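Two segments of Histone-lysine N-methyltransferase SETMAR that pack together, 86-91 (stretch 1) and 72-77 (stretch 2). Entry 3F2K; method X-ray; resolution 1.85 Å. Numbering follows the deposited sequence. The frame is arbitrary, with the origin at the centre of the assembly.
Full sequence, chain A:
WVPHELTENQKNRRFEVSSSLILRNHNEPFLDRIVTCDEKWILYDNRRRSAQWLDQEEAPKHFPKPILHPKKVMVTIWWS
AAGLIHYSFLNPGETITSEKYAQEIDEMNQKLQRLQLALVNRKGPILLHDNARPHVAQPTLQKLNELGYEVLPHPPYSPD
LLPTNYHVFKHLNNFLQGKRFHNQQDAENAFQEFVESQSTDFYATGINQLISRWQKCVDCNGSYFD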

# COMPACT_ATOMS: atom_id res chain seq x y z
N HIS A 86 -4.37 8.96 -3.44
CA HIS A 86 -5.83 8.78 -3.21
C HIS A 86 -5.99 8.07 -1.87
O HIS A 86 -5.19 7.16 -1.54
CB HIS A 86 -6.49 7.88 -4.34
CG HIS A 86 -7.98 7.64 -4.12
ND1 HIS A 86 -8.89 8.67 -3.94
CD2 HIS A 86 -8.71 6.50 -4.08
CE1 HIS A 86 -10.10 8.17 -3.79
NE2 HIS A 86 -10.02 6.84 -3.89
N TYR A 87 -7.02 8.44 -1.13
CA TYR A 87 -7.43 7.58 0.02
C TYR A 87 -8.94 7.63 0.16
O TYR A 87 -9.59 8.57 -0.32
CB TYR A 87 -6.75 8.00 1.34
CG TYR A 87 -7.10 9.40 1.81
CD1 TYR A 87 -8.19 9.64 2.65
CD2 TYR A 87 -6.30 10.46 1.45
CE1 TYR A 87 -8.46 10.92 3.11
CE2 TYR A 87 -6.57 11.77 1.88
CZ TYR A 87 -7.64 11.99 2.69
OH TYR A 87 -7.84 13.27 3.10
N SER A 88 -9.52 6.65 0.84
CA SER A 88 -11.00 6.59 0.86
C SER A 88 -11.37 5.80 2.11
O SER A 88 -10.57 4.98 2.60
CB SER A 88 -11.58 5.91 -0.40
OG SER A 88 -11.16 4.57 -0.56
N PHE A 89 -12.56 6.07 2.61
CA PHE A 89 -13.05 5.36 3.80
C PHE A 89 -14.27 4.57 3.36
O PHE A 89 -15.02 5.05 2.52
CB PHE A 89 -13.42 6.37 4.88
CG PHE A 89 -12.24 7.14 5.37
CD1 PHE A 89 -11.50 6.66 6.44
CD2 PHE A 89 -11.84 8.31 4.74
CE1 PHE A 89 -10.36 7.37 6.89
CE2 PHE A 89 -10.71 9.01 5.21
CZ PHE A 89 -9.99 8.53 6.26
N LEU A 90 -14.38 3.35 3.87
CA LEU A 90 -15.51 2.47 3.56
C LEU A 90 -16.71 2.99 4.34
O LEU A 90 -16.66 3.11 5.58
CB LEU A 90 -15.15 1.05 3.99
CG LEU A 90 -16.04 -0.15 3.69
CD1 LEU A 90 -15.98 -0.45 2.21
CD2 LEU A 90 -15.53 -1.29 4.57
N ASN A 91 -17.75 3.33 3.57
CA ASN A 91 -18.98 4.00 4.01
C ASN A 91 -20.16 3.04 4.16
O ASN A 91 -20.20 1.95 3.55
CB ASN A 91 -19.42 5.09 3.00
CG ASN A 91 -18.37 6.16 2.79
OD1 ASN A 91 -18.07 6.52 1.66
ND2 ASN A 91 -17.80 6.67 3.88
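Stretch 2 72-77: KVMVTI

Neighbouring strands of an antiparallel sheet are joined by their backbones and sorted by their side chains, and the pairing of residues 72-77 with 86-89 in SETMAR illustrates both halves of that rule. Stretch 2 is extended throughout, with phi between -86° and -159° and psi between 130° and 159°. It runs against stretch 1 at 167° between the N-to-C directions, and the two strand axes approach to 4.8 Å. The register sets Ile77 opposite Tyr87, Thr76 opposite Ser88 and Val75 opposite Phe89, so that as stretch 1 advances stretch 2 retreats.

The backbone ladder shows the alternation expected of such a pair. Ser88 and Thr76 form the hydrogen-bonded pair: Ser88 N donates to Thr76 O at 2.9 Å, and Thr76 N returns a bond to Ser88 O at 3.1 Å. The pairs on either side of it lack these bonds and come closer, with 4.2 Å from Tyr87 CA to Ile77 CA and 4.5 Å from Phe89 CA to Val75 CA, against 5.6 Å from Ser88 CA to Thr76 CA. Here CA-H...O contacts supplement the ladder, as between Val75 CA and Ser88 O at 3.3 Å.

The largest covered areas belong to Leu90 and Met74, a selenomethionine in this crystal. Leu90 N donates to Met74 O at 3.0 Å in a nearly straight bond, while the CA atoms of Leu90 and Met74 stand 5.5 Å apart. The reciprocal direct bond is replaced by a water, which accepts from Met74 N at 3.0 Å and donates to Leu90 O at 2.9 Å. A single water thus bridges Met74 N and Leu90 O, which stand 5.0 Å apart, too far for a direct hydrogen bond. The Leu90 side chain, with chi1 t and chi2 p, brings CD2 to 4.1 Å from Met74 CB, adding an apolar contact beside the polar ones.

Phe89 follows in covered area and shows the side-chain half of the rule. It shares one face of the sheet with Tyr87, Val75 and Ile77, whereas Ser88 and Thr76 point to the other. With chi1 m, its ring lies against Val75: CG2 of Val75 sits over one ring face, 3.9 Å from the centroid of the Phe89 ring and 3.6 Å from Phe89 CE1, a CH-pi contact. Val73 extends the apolar patch, its CG2 lying 4.1 Å from Phe89 CB. On the Ser88 and Thr76 side, a second water donates to Ser88 O at 3.2 Å and is hydrogen-bonded to Thr76 OG1 at 2.7 Å.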

# COMPACT_ATOMS: atom_id res chain seq x y z
N LYS A 72 -14.97 1.06 14.37
CA LYS A 72 -13.79 1.14 13.50
C LYS A 72 -14.26 1.59 12.13
O LYS A 72 -15.46 1.45 11.76
CB LYS A 72 -13.07 -0.23 13.39
CG LYS A 72 -13.98 -1.40 12.97
CD LYS A 72 -13.32 -2.77 13.07
CE LYS A 72 -14.07 -3.81 12.17
NZ LYS A 72 -15.64 -3.70 12.37
N VAL A 73 -13.33 2.13 11.34
CA VAL A 73 -13.64 2.46 9.96
C VAL A 73 -12.41 1.98 9.16
O VAL A 73 -11.27 2.15 9.62
CB VAL A 73 -13.94 3.99 9.78
CG1 VAL A 73 -12.78 4.89 10.32
CG2 VAL A 73 -14.33 4.34 8.32
N MSE A 74 -12.66 1.37 8.01
CA MSE A 74 -11.58 0.98 7.10
C MSE A 74 -11.16 2.09 6.16
O MSE A 74 -11.97 2.73 5.51
CB MSE A 74 -11.98 -0.24 6.28
CG MSE A 74 -10.87 -0.76 5.43
SE MSE A 74 -11.53 -2.38 4.53
CE MSE A 74 -11.71 -1.67 2.74
N VAL A 75 -9.85 2.29 6.08
CA VAL A 75 -9.25 3.24 5.12
C VAL A 75 -8.39 2.44 4.13
O VAL A 75 -7.84 1.36 4.47
CB VAL A 75 -8.45 4.38 5.84
CG1 VAL A 75 -7.19 3.82 6.59
CG2 VAL A 75 -8.06 5.55 4.85
N THR A 76 -8.30 2.95 2.92
CA THR A 76 -7.43 2.44 1.88
C THR A 76 -6.67 3.72 1.43
O THR A 76 -7.25 4.81 1.24
CB THR A 76 -8.21 1.77 0.72
OG1 THR A 76 -9.11 0.77 1.27
CG2 THR A 76 -7.22 1.11 -0.27
N ILE A 77 -5.36 3.59 1.39
CA ILE A 77 -4.48 4.67 0.93
C ILE A 77 -3.63 4.17 -0.23
O ILE A 77 -3.09 3.04 -0.23
CB ILE A 77 -3.58 5.23 2.08
CG1 ILE A 77 -2.78 6.46 1.57
CG2 ILE A 77 -2.70 4.16 2.66
CD1 ILE A 77 -1.93 7.17 2.64
O HOH W 1 -15.59 1.13 7.45
O HOH W 2 -11.36 1.89 2.22